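Local coordinates for protein polysaccharide deacetylase (PDB 6DQ3) that probably removes N-acetyl groups from the linkage unit of streptococcal cell-wall rhamnopolysaccharides as a zinc-dependent carbohydrate esterase of family 4, at residues A[39-44]-A[88-93]; A[47-52]-A[223-228]; A[75-80]-A[131-136]; A[138-143]-A[150-155]. All coordinates share one frame; numbering follows the deposited sequence.

Overall arrangement
Contact 1 alternates along the chain with contacts 2 and 3; contacts 3 and 4 lie in series inside the loop that contact 2 closes. Contacts 1 and 2, with centres 12 Å apart, touch through helix 34-46 and helix 221-228. The centre of contact 3 lies about 8 Å from the centre of the chain, and this contact joins the ends of strands 71-77 and 128-132 at a zinc ion. Contacts 3 and 4, with centres 12 Å apart, touch through helix 145-162. Contacts 1 and 4, centres about 33 Å apart, lie on opposite sides of the chain's centre. The outer helices thus pack round a barrel-like sheet whose strand ends carry the metal site.

Contact 1 of 4, residues A[39-44]-A[88-93]; sequences QQLQKM and YPILKK
L41 reaches across from helix 34-46 to I90 and L91 of helix 81-93, and this one leucine supplies every close approach of its segment. The apolar contacts all meet at a single methyl. L41 CD1 lies 3.8 Å from L91 CD2 and 3.9 Å from the branch methyl I90 CG2. CD1 takes the lead because it continues the chain straight on from CA (chi2 -175°), which carries it out toward helix 81-93. On the other helix, CG2 of I90 stands anti to the backbone N, while CG1 takes the position beside that N (chi1 -62°); it is therefore the short branch that meets the leucine. L91 starts out pointing away from helix 34-46, yet its CD2 swings back far enough to touch.

Against the backbone, the same L41 CD1 approaches I90 O at 3.8 Å, a van der Waals touch of methyl on carbonyl oxygen. No hydrogen bond links the two segments, and just 119 Å² is buried between them. The closest CA pair is L41 CA to L91 CA, 7.6 Å. A polar link comes from D38, the residue just ahead of segment 39-44, where K93 NZ forms a salt bridge with D38 OD2.

Helix 81-93 is kinked at P89, whose N makes no bond to the preceding turn. F37 of helix 34-46 also packs on I90 and L91, and Y94 covers L41 from the following loop. Turned elsewhere, Q40 and M44 of helix 34-46 face L224 of helix 221-228, with M44 also resting on L12 and Y14 of strand 8-14.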
# COMPACT_ATOMS: atom_id res chain seq x y z
N GLN A 39 -6.78 16.95 4.09
CA GLN A 39 -8.19 17.17 3.80
C GLN A 39 -8.88 15.90 3.32
O GLN A 39 -10.08 15.71 3.59
CB GLN A 39 -8.34 18.28 2.76
CG GLN A 39 -7.98 19.66 3.28
CD GLN A 39 -7.73 20.67 2.18
OE1 GLN A 39 -8.10 20.46 1.02
NE2 GLN A 39 -7.08 21.78 2.53
N GLN A 40 -8.17 15.03 2.62
CA GLN A 40 -8.75 13.75 2.22
C GLN A 40 -9.04 12.88 3.43
O GLN A 40 -10.12 12.31 3.56
CB GLN A 40 -7.81 13.03 1.25
CG GLN A 40 -7.71 13.68 -0.12
CD GLN A 40 -6.56 13.11 -0.93
OE1 GLN A 40 -5.71 12.39 -0.41
NE2 GLN A 40 -6.54 13.42 -2.22
N LEU A 41 -8.07 12.77 4.35
CA LEU A 41 -8.30 11.96 5.54
C LEU A 41 -9.40 12.55 6.41
O LEU A 41 -10.23 11.81 6.96
CB LEU A 41 -7.02 11.83 6.35
CG LEU A 41 -5.93 10.90 5.84
CD1 LEU A 41 -4.81 10.85 6.87
CD2 LEU A 41 -6.47 9.51 5.56
N GLN A 42 -9.41 13.88 6.58
CA GLN A 42 -10.48 14.52 7.34
C GLN A 42 -11.85 14.12 6.80
O GLN A 42 -12.76 13.80 7.56
CB GLN A 42 -10.30 16.03 7.30
CG GLN A 42 -11.38 16.80 8.04
CD GLN A 42 -11.27 18.30 7.83
OE1 GLN A 42 -10.59 18.76 6.91
NE2 GLN A 42 -11.94 19.07 8.67
N LYS A 43 -12.01 14.14 5.47
CA LYS A 43 -13.30 13.84 4.88
C LYS A 43 -13.66 12.36 5.05
O LYS A 43 -14.82 12.02 5.30
CB LYS A 43 -13.30 14.23 3.40
CG LYS A 43 -14.64 14.13 2.71
CD LYS A 43 -15.62 15.20 3.17
CE LYS A 43 -17.00 14.91 2.62
NZ LYS A 43 -17.93 16.06 2.77
N MET A 44 -12.67 11.47 4.92
CA MET A 44 -12.93 10.06 5.19
C MET A 44 -13.36 9.84 6.64
O MET A 44 -14.29 9.07 6.91
CB MET A 44 -11.70 9.22 4.88
CG MET A 44 -11.36 9.13 3.40
SD MET A 44 -9.92 8.09 3.09
CE MET A 44 -8.96 9.16 2.02
N TYR A 88 2.87 10.03 7.95
CA TYR A 88 2.62 9.38 9.24
C TYR A 88 2.06 10.33 10.29
O TYR A 88 1.09 9.95 10.97
CB TYR A 88 3.92 8.71 9.69
CG TYR A 88 3.90 8.09 11.06
CD1 TYR A 88 2.97 7.11 11.38
CD2 TYR A 88 4.80 8.49 12.03
CE1 TYR A 88 2.95 6.55 12.64
CE2 TYR A 88 4.78 7.93 13.29
CZ TYR A 88 3.85 6.96 13.59
OH TYR A 88 3.84 6.40 14.84
N PRO A 89 2.60 11.53 10.49
CA PRO A 89 1.96 12.45 11.46
C PRO A 89 0.52 12.75 11.12
O PRO A 89 -0.33 12.84 12.02
CB PRO A 89 2.83 13.71 11.39
CG PRO A 89 4.16 13.24 10.88
CD PRO A 89 3.87 12.06 9.97
N ILE A 90 0.22 12.94 9.84
CA ILE A 90 -1.15 13.24 9.43
C ILE A 90 -2.05 12.02 9.65
O ILE A 90 -3.21 12.16 10.07
CB ILE A 90 -1.17 13.72 7.97
CG1 ILE A 90 -0.35 15.01 7.85
CG2 ILE A 90 -2.60 13.94 7.51
CD1 ILE A 90 -0.09 15.48 6.43
N LEU A 91 -1.54 10.82 9.41
CA LEU A 91 -2.33 9.62 9.70
C LEU A 91 -2.64 9.51 11.19
O LEU A 91 -3.78 9.22 11.57
CB LEU A 91 -1.60 8.38 9.20
CG LEU A 91 -1.55 8.24 7.68
CD1 LEU A 91 -0.33 7.43 7.26
CD2 LEU A 91 -2.84 7.61 7.15
N LYS A 92 -1.64 9.76 12.04
CA LYS A 92 -1.87 9.73 13.48
C LYS A 92 -2.89 10.78 13.90
O LYS A 92 -3.73 10.53 14.78
CB LYS A 92 -0.56 9.95 14.23
CG LYS A 92 0.39 8.77 14.22
CD LYS A 92 1.50 8.94 15.26
CE LYS A 92 2.44 10.09 14.89
NZ LYS A 92 3.56 10.21 15.86
N LYS A 93 -2.82 11.98 13.31
CA LYS A 93 -3.76 13.04 13.62
C LYS A 93 -5.20 12.57 13.50
O LYS A 93 -6.05 12.90 14.33
CB LYS A 93 -3.50 14.23 12.70
CG LYS A 93 -4.55 15.32 12.72
CD LYS A 93 -4.13 16.50 11.84
CE LYS A 93 -5.17 17.62 11.84
NZ LYS A 93 -4.80 18.73 10.92

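Contact 2 of 4, residues A[47-52]-A[223-228]; sequences EGYYFL and NLLQTM
Y49 makes a Met-aromatic contact with M228, joining segment 47-52 to the last helix, 221-228, of a fold consistent with the distorted beta/alpha barrel of family 4 esterases. The M228 methyl lies over one face of the ring in a CH-pi contact, CE being 4.0 Å from the Y49 ring centroid. Its sulfur is set obliquely and further off. M228 bends at its last torsion (chi3 62°), which turns CE in toward the ring. L225 comes from the opposite direction to the tyrosine, its CD1 only 3.3 Å from Y49 CE1, a tight fit. The same methyl touches E47 CG more loosely, at 4.1 Å.

Two waters tie the phenol to the helix backbone. Water 1 donates to Y49 OH and also to M228 O. Water 2, in the plane of the ring at its edge, accepts from Y49 OH and donates to L225 O. The hydroxyl is thereby used as both donor and acceptor.

Further out, G48 takes positive phi in a Schellman motif that ends helix 34-46 and sends the chain toward the strand. The carboxylate of E47 is drawn aside to a salt bridge with K70, a residue the Y49 side chain also touches. Behind M228 lie V72, P10 and L12 of the sheet. Within the helix, N223 O is gripped from opposite faces of its plane by T227 N at 3.0 Å and T227 OG1 at 3.1 Å.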
# COMPACT_ATOMS: atom_id res chain seq x y z
N GLU A 47 -16.91 11.05 7.24
CA GLU A 47 -17.84 10.12 6.61
C GLU A 47 -17.88 8.77 7.32
O GLU A 47 -18.59 7.87 6.85
CB GLU A 47 -17.47 9.93 5.14
CG GLU A 47 -17.84 11.13 4.27
CD GLU A 47 -19.33 11.19 3.99
OE1 GLU A 47 -19.89 10.16 3.55
OE2 GLU A 47 -19.95 12.25 4.22
N GLY A 48 -17.13 8.60 8.41
CA GLY A 48 -17.20 7.39 9.18
C GLY A 48 -16.40 6.23 8.64
O GLY A 48 -16.73 5.08 8.95
N TYR A 49 -15.36 6.48 7.85
CA TYR A 49 -14.58 5.39 7.29
C TYR A 49 -13.78 4.67 8.36
O TYR A 49 -13.22 5.29 9.27
CB TYR A 49 -13.65 5.90 6.18
CG TYR A 49 -14.27 5.81 4.80
CD1 TYR A 49 -15.04 6.85 4.30
CD2 TYR A 49 -14.10 4.68 4.01
CE1 TYR A 49 -15.61 6.78 3.05
CE2 TYR A 49 -14.67 4.59 2.75
CZ TYR A 49 -15.43 5.65 2.28
OH TYR A 49 -16.02 5.58 1.03
N TYR A 50 -13.74 3.34 8.25
CA TYR A 50 -12.90 2.46 9.05
C TYR A 50 -11.65 2.13 8.24
O TYR A 50 -11.75 1.69 7.09
CB TYR A 50 -13.70 1.19 9.39
CG TYR A 50 -13.01 0.16 10.26
CD1 TYR A 50 -12.00 -0.65 9.75
CD2 TYR A 50 -13.40 -0.04 11.58
CE1 TYR A 50 -11.38 -1.60 10.55
CE2 TYR A 50 -12.79 -0.99 12.37
CZ TYR A 50 -11.78 -1.77 11.86
OH TYR A 50 -11.18 -2.71 12.66
N PHE A 51 -10.48 2.37 8.83
CA PHE A 51 -9.21 2.20 8.14
C PHE A 51 -8.65 0.81 8.41
O PHE A 51 -8.36 0.46 9.55
CB PHE A 51 -8.22 3.28 8.59
CG PHE A 51 -8.69 4.68 8.29
CD1 PHE A 51 -8.52 5.23 7.03
CD2 PHE A 51 -9.30 5.45 9.28
CE1 PHE A 51 -8.95 6.50 6.75
CE2 PHE A 51 -9.73 6.73 9.00
CZ PHE A 51 -9.56 7.26 7.74
N LEU A 52 -8.50 0.03 7.34
CA LEU A 52 -8.19 -1.39 7.48
C LEU A 52 -6.69 -1.67 7.49
O LEU A 52 -5.90 -0.96 6.87
CB LEU A 52 -8.83 -2.17 6.33
CG LEU A 52 -10.32 -1.97 6.10
CD1 LEU A 52 -10.68 -2.41 4.68
CD2 LEU A 52 -11.12 -2.74 7.13
N ASN A 223 -14.37 14.58 -4.62
CA ASN A 223 -14.34 13.68 -5.77
C ASN A 223 -13.72 12.33 -5.41
O ASN A 223 -14.16 11.29 -5.91
CB ASN A 223 -13.58 14.34 -6.92
CG ASN A 223 -14.42 15.39 -7.63
OD1 ASN A 223 -15.62 15.21 -7.83
ND2 ASN A 223 -13.79 16.49 -8.02
N LEU A 224 -12.72 12.33 -4.53
CA LEU A 224 -12.15 11.06 -4.08
C LEU A 224 -13.21 10.18 -3.43
O LEU A 224 -13.33 9.00 -3.75
CB LEU A 224 -11.00 11.32 -3.11
CG LEU A 224 -10.37 10.08 -2.47
CD1 LEU A 224 -9.95 9.06 -3.50
CD2 LEU A 224 -9.20 10.51 -1.59
N LEU A 225 -13.99 10.76 -2.51
CA LEU A 225 -15.00 9.98 -1.80
C LEU A 225 -16.05 9.42 -2.75
O LEU A 225 -16.51 8.28 -2.59
CB LEU A 225 -15.65 10.86 -0.73
CG LEU A 225 -15.01 10.93 0.65
CD1 LEU A 225 -15.28 9.62 1.39
CD2 LEU A 225 -13.53 11.22 0.61
N GLN A 226 -16.47 10.21 -3.75
CA GLN A 226 -17.39 9.69 -4.75
C GLN A 226 -16.78 8.53 -5.51
O GLN A 226 -17.48 7.57 -5.86
CB GLN A 226 -17.80 10.81 -5.71
CG GLN A 226 -18.68 11.88 -5.07
CD GLN A 226 -19.09 12.97 -6.04
OE1 GLN A 226 -19.23 12.73 -7.24
NE2 GLN A 226 -19.28 14.18 -5.52
N THR A 227 -15.47 8.58 -5.76
CA THR A 227 -14.80 7.50 -6.49
C THR A 227 -14.73 6.23 -5.66
O THR A 227 -14.72 5.13 -6.21
CB THR A 227 -13.39 7.94 -6.90
OG1 THR A 227 -13.48 9.02 -7.84
CG2 THR A 227 -12.62 6.79 -7.51
N MET A 228 -14.67 6.36 -4.34
CA MET A 228 -14.55 5.22 -3.45
C MET A 228 -15.88 4.52 -3.20
O MET A 228 -15.89 3.41 -2.66
CB MET A 228 -13.96 5.66 -2.10
CG MET A 228 -12.56 6.22 -2.19
SD MET A 228 -12.08 7.17 -0.73
CE MET A 228 -12.17 5.95 0.57
O HOH W 1 -16.61 3.13 -0.02
O HOH W 2 -17.51 7.53 -0.09

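Contact 3 of 4, residues A[75-80]-A[131-136]; sequences TFDDSM and QDHTVN. With ZN (zinc ion), chain D; EDO (1,2-ethanediol), chain H.
D78 and H133 meet at a zinc ion, as two of the three protein ligands of the Asp-His-His site of family 4 carbohydrate esterases. The metal bonds dominate: D78 OD1 binds zinc at 2.1 Å and H133 NE2 at 2.2 Å. Water 3 sits 2.4 Å from the zinc and donates to D78 OD2, so both carboxylate oxygens are occupied. H137 supplies the third protein ligand, and H133 and H137 are the two ends of the HTVNH sequence. The shared metal, not a hydrogen bond, brings D78 OD1 to the edge of the H133 ring, in its plane; carboxylate and ring are nearly coplanar, 29° apart. H133 extends its ring toward the metal with CG anti to the backbone N (chi1 -155°), and ND1 is held by a hydrogen bond to A171 O.

Beyond the metal, van der Waals contact is slight: D77 CB lies 4.0 Å from H133 NE2. The carboxylate of D77 turns to R212 in a salt bridge and to N101 in a hydrogen bond, with an acetate ion nearby.

D132 OD1 accepts from T134 N at 2.8 Å, the donor lying above the carboxylate plane; this closes an Asx turn. D132 OD2 pairs with S155 of helix 145-162. Strands 71-77 and 128-132 flank strand 98-102; D78 directly follows the first, and H133 follows strand 128-132.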
# COMPACT_ATOMS: atom_id res chain seq x y z
N THR A 75 -2.85 2.43 1.14
CA THR A 75 -1.57 1.83 0.80
C THR A 75 -0.62 2.85 0.19
O THR A 75 -1.04 3.72 -0.58
CB THR A 75 -1.73 0.63 -0.17
OG1 THR A 75 -2.11 1.09 -1.47
CG2 THR A 75 -2.77 -0.35 0.35
N PHE A 76 0.66 2.70 0.53
CA PHE A 76 1.74 3.55 0.03
C PHE A 76 2.85 2.65 -0.47
O PHE A 76 3.31 1.77 0.26
CB PHE A 76 2.31 4.46 1.14
CG PHE A 76 1.38 5.54 1.60
CD1 PHE A 76 0.23 5.24 2.31
CD2 PHE A 76 1.67 6.87 1.35
CE1 PHE A 76 -0.62 6.25 2.74
CE2 PHE A 76 0.83 7.88 1.77
CZ PHE A 76 -0.31 7.57 2.47
N ASP A 77 3.31 2.87 -1.70
CA ASP A 77 4.40 2.07 -2.24
C ASP A 77 5.75 2.77 -2.10
O ASP A 77 5.83 4.00 -1.96
CB ASP A 77 4.16 1.74 -3.72
CG ASP A 77 2.85 1.01 -3.97
OD1 ASP A 77 2.34 0.37 -3.03
OD2 ASP A 77 2.34 1.08 -5.10
N ASP A 78 6.81 1.95 -2.10
CA ASP A 78 8.20 2.34 -2.32
C ASP A 78 8.92 2.81 -1.06
O ASP A 78 10.08 3.24 -1.13
CB ASP A 78 8.28 3.43 -3.40
CG ASP A 78 7.90 2.92 -4.78
OD1 ASP A 78 7.78 1.70 -4.94
OD2 ASP A 78 7.69 3.74 -5.70
N SER A 79 8.26 2.70 0.08
CA SER A 79 8.85 2.95 1.40
C SER A 79 9.76 4.18 1.38
O SER A 79 10.92 4.13 1.77
CB SER A 79 9.60 1.71 1.89
OG SER A 79 10.40 1.15 0.87
N MET A 80 9.19 5.30 0.93
CA MET A 80 9.92 6.55 0.85
C MET A 80 9.86 7.29 2.18
O MET A 80 8.91 7.15 2.96
CB MET A 80 9.34 7.41 -0.28
CG MET A 80 9.53 6.78 -1.66
SD MET A 80 8.79 7.71 -3.02
CE MET A 80 7.06 7.61 -2.59
N GLN A 131 4.42 -4.08 4.42
CA GLN A 131 4.28 -5.27 3.61
C GLN A 131 5.35 -5.25 2.51
O GLN A 131 6.29 -4.45 2.54
CB GLN A 131 2.85 -5.35 3.07
CG GLN A 131 1.77 -5.36 4.16
CD GLN A 131 1.84 -6.58 5.07
OE1 GLN A 131 1.94 -7.71 4.60
NE2 GLN A 131 1.81 -6.35 6.38
N ASP A 132 5.21 -6.17 1.55
CA ASP A 132 6.31 -6.48 0.65
C ASP A 132 6.24 -5.71 -0.65
O ASP A 132 5.17 -5.54 -1.24
CB ASP A 132 6.32 -7.98 0.36
CG ASP A 132 7.55 -8.42 -0.37
OD1 ASP A 132 7.60 -8.27 -1.61
OD2 ASP A 132 8.49 -8.90 0.30
N HIS A 133 7.41 -5.24 -1.10
CA HIS A 133 7.55 -4.60 -2.41
C HIS A 133 8.84 -5.05 -3.09
O HIS A 133 9.47 -4.27 -3.81
CB HIS A 133 7.49 -3.08 -2.27
CG HIS A 133 7.03 -2.37 -3.51
ND1 HIS A 133 6.11 -2.91 -4.39
CD2 HIS A 133 7.35 -1.15 -4.00
CE1 HIS A 133 5.91 -2.05 -5.38
NE2 HIS A 133 6.65 -0.98 -5.17
N THR A 134 9.24 -6.31 -2.85
CA THR A 134 10.43 -6.97 -3.38
C THR A 134 11.71 -6.43 -2.77
O THR A 134 11.70 -5.44 -2.03
CB THR A 134 10.53 -6.86 -4.91
OG1 THR A 134 11.02 -5.57 -5.28
CG2 THR A 134 9.19 -7.13 -5.59
N VAL A 135 12.83 -7.09 -3.08
CA VAL A 135 14.13 -6.65 -2.58
C VAL A 135 14.66 -5.48 -3.40
O VAL A 135 15.01 -4.43 -2.86
CB VAL A 135 15.13 -7.82 -2.57
CG1 VAL A 135 16.50 -7.33 -2.07
CG2 VAL A 135 14.63 -8.98 -1.75
N ASN A 136 14.71 -5.65 -4.72
CA ASN A 136 15.38 -4.69 -5.60
C ASN A 136 14.43 -3.97 -6.55
O ASN A 136 14.89 -3.17 -7.37
CB ASN A 136 16.47 -5.41 -6.39
CG ASN A 136 17.57 -5.98 -5.49
OD1 ASN A 136 18.30 -5.23 -4.83
ND2 ASN A 136 17.69 -7.31 -5.47
ZN ZN D . 7.18 0.60 -6.58
C1 EDO H . 19.43 -0.97 -2.99
O1 EDO H . 20.59 -0.20 -3.35
C2 EDO H . 19.35 -2.21 -3.86
O2 EDO H . 18.29 -3.03 -3.36
O HOH W 3 7.61 2.46 -8.00

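Contact 4 of 4, residues A[138-143]-A[150-155]; sequences PDLEQA and TEMKDS. With ZN (zinc ion), chain E.
The loop that follows the second zinc-binding histidine, H137, folds back on helix 145-162, with P138 packed against E151. The proline ring meets the aliphatic and carboxylate parts of the glutamate from the opposite direction: P138 CG is 3.7 Å from E151 CG, and P138 CD is 3.5 Å from E151 OE1. In E151, CG lies beside the backbone N (chi1 -76°), and a bend at chi2 (-73°) folds the chain back. The polar end is thus turned to the chain before the loop, where E151 OE1 accepts from N136 N and more weakly from V135 N, so backbone amides next to the metal site hold OE1 of this buried residue.

L140 completes the contact from a short 3-10 turn. Its CD2 approaches E151 CB at 4.1 Å, while CD1 stands 4.4 Å from M152 SD, a looser touch. T181 of helix 179-187 lies against both L140 and M152. D139 turns outward to a salt bridge with R176, while its backbone O accepts from Q142 N. On the outer side of the turn E141 extends from the protein, and its OE1 binds another zinc ion, distinct from that of D78, H133 and H137, at 1.9 Å.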
# COMPACT_ATOMS: atom_id res chain seq x y z
N PRO A 138 12.55 -5.05 -9.16
CA PRO A 138 12.58 -5.37 -10.59
C PRO A 138 11.18 -5.41 -11.18
O PRO A 138 10.17 -5.48 -10.47
CB PRO A 138 13.23 -6.76 -10.63
CG PRO A 138 12.72 -7.40 -9.36
CD PRO A 138 12.72 -6.26 -8.33
N ASP A 139 11.13 -5.37 -12.51
CA ASP A 139 9.95 -5.82 -13.25
C ASP A 139 9.88 -7.33 -13.10
O ASP A 139 10.61 -8.07 -13.77
CB ASP A 139 10.04 -5.38 -14.71
CG ASP A 139 8.86 -5.86 -15.55
OD1 ASP A 139 8.07 -6.70 -15.07
OD2 ASP A 139 8.72 -5.38 -16.69
N LEU A 140 9.01 -7.80 -12.20
CA LEU A 140 8.93 -9.23 -11.90
C LEU A 140 8.63 -10.04 -13.15
O LEU A 140 9.12 -11.16 -13.31
CB LEU A 140 7.86 -9.47 -10.83
CG LEU A 140 8.14 -9.02 -9.40
CD1 LEU A 140 6.91 -9.11 -8.52
CD2 LEU A 140 9.28 -9.85 -8.82
N GLU A 141 7.81 -9.49 -14.05
CA GLU A 141 7.43 -10.18 -15.28
C GLU A 141 8.63 -10.54 -16.14
O GLU A 141 8.60 -11.55 -16.85
CB GLU A 141 6.50 -9.29 -16.09
CG GLU A 141 5.14 -9.87 -16.35
CD GLU A 141 4.36 -9.05 -17.34
OE1 GLU A 141 4.31 -7.81 -17.20
OE2 GLU A 141 3.79 -9.65 -18.28
N GLN A 142 9.67 -9.72 -16.12
CA GLN A 142 10.85 -9.96 -16.93
C GLN A 142 11.91 -10.76 -16.18
O GLN A 142 13.05 -10.85 -16.65
CB GLN A 142 11.42 -8.63 -17.42
CG GLN A 142 10.47 -7.87 -18.35
CD GLN A 142 9.95 -8.73 -19.50
OE1 GLN A 142 10.65 -9.60 -20.01
NE2 GLN A 142 8.71 -8.48 -19.90
N ALA A 143 11.56 -11.36 -15.04
CA ALA A 143 12.47 -12.19 -14.28
C ALA A 143 12.09 -13.66 -14.43
O ALA A 143 10.92 -14.00 -14.60
CB ALA A 143 12.48 -11.80 -12.80
N THR A 150 13.14 -15.47 -5.45
CA THR A 150 14.09 -14.80 -4.57
C THR A 150 13.62 -13.40 -4.20
O THR A 150 13.63 -13.01 -3.03
CB THR A 150 15.47 -14.75 -5.24
OG1 THR A 150 15.92 -16.08 -5.51
CG2 THR A 150 16.49 -14.04 -4.35
N GLU A 151 13.19 -12.62 -5.20
CA GLU A 151 12.80 -11.24 -4.96
C GLU A 151 11.60 -11.15 -4.01
O GLU A 151 11.52 -10.23 -3.19
CB GLU A 151 12.48 -10.55 -6.28
CG GLU A 151 13.70 -10.16 -7.09
CD GLU A 151 14.44 -8.98 -6.50
OE1 GLU A 151 13.87 -8.26 -5.65
OE2 GLU A 151 15.61 -8.76 -6.88
N MET A 152 10.67 -12.09 -4.12
CA MET A 152 9.47 -12.06 -3.29
C MET A 152 9.68 -12.77 -1.96
O MET A 152 9.00 -12.45 -0.98
CB MET A 152 8.30 -12.70 -4.04
CG MET A 152 7.74 -11.83 -5.16
SD MET A 152 6.21 -12.50 -5.87
CE MET A 152 6.87 -13.58 -7.14
N LYS A 153 10.59 -13.74 -1.91
CA LYS A 153 10.82 -14.52 -0.70
C LYS A 153 11.81 -13.87 0.25
O LYS A 153 11.56 -13.78 1.45
CB LYS A 153 11.33 -15.92 -1.06
CG LYS A 153 11.72 -16.78 0.14
CD LYS A 153 12.27 -18.13 -0.30
CE LYS A 153 12.27 -19.14 0.84
NZ LYS A 153 13.01 -18.64 2.04
N ASP A 154 12.97 -13.44 -0.28
CA ASP A 154 14.01 -12.90 0.58
C ASP A 154 13.56 -11.61 1.26
O ASP A 154 13.98 -11.32 2.38
CB ASP A 154 15.28 -12.63 -0.23
CG ASP A 154 16.03 -13.90 -0.59
OD1 ASP A 154 15.61 -15.00 -0.18
OD2 ASP A 154 17.05 -13.79 -1.30
N SER A 155 12.72 -10.83 0.58
CA SER A 155 12.21 -9.59 1.17
C SER A 155 11.19 -9.89 2.26
O SER A 155 11.18 -9.23 3.30
CB SER A 155 11.59 -8.72 0.08
OG SER A 155 10.68 -9.47 -0.71
ZN ZN E . 2.83 -7.17 -18.16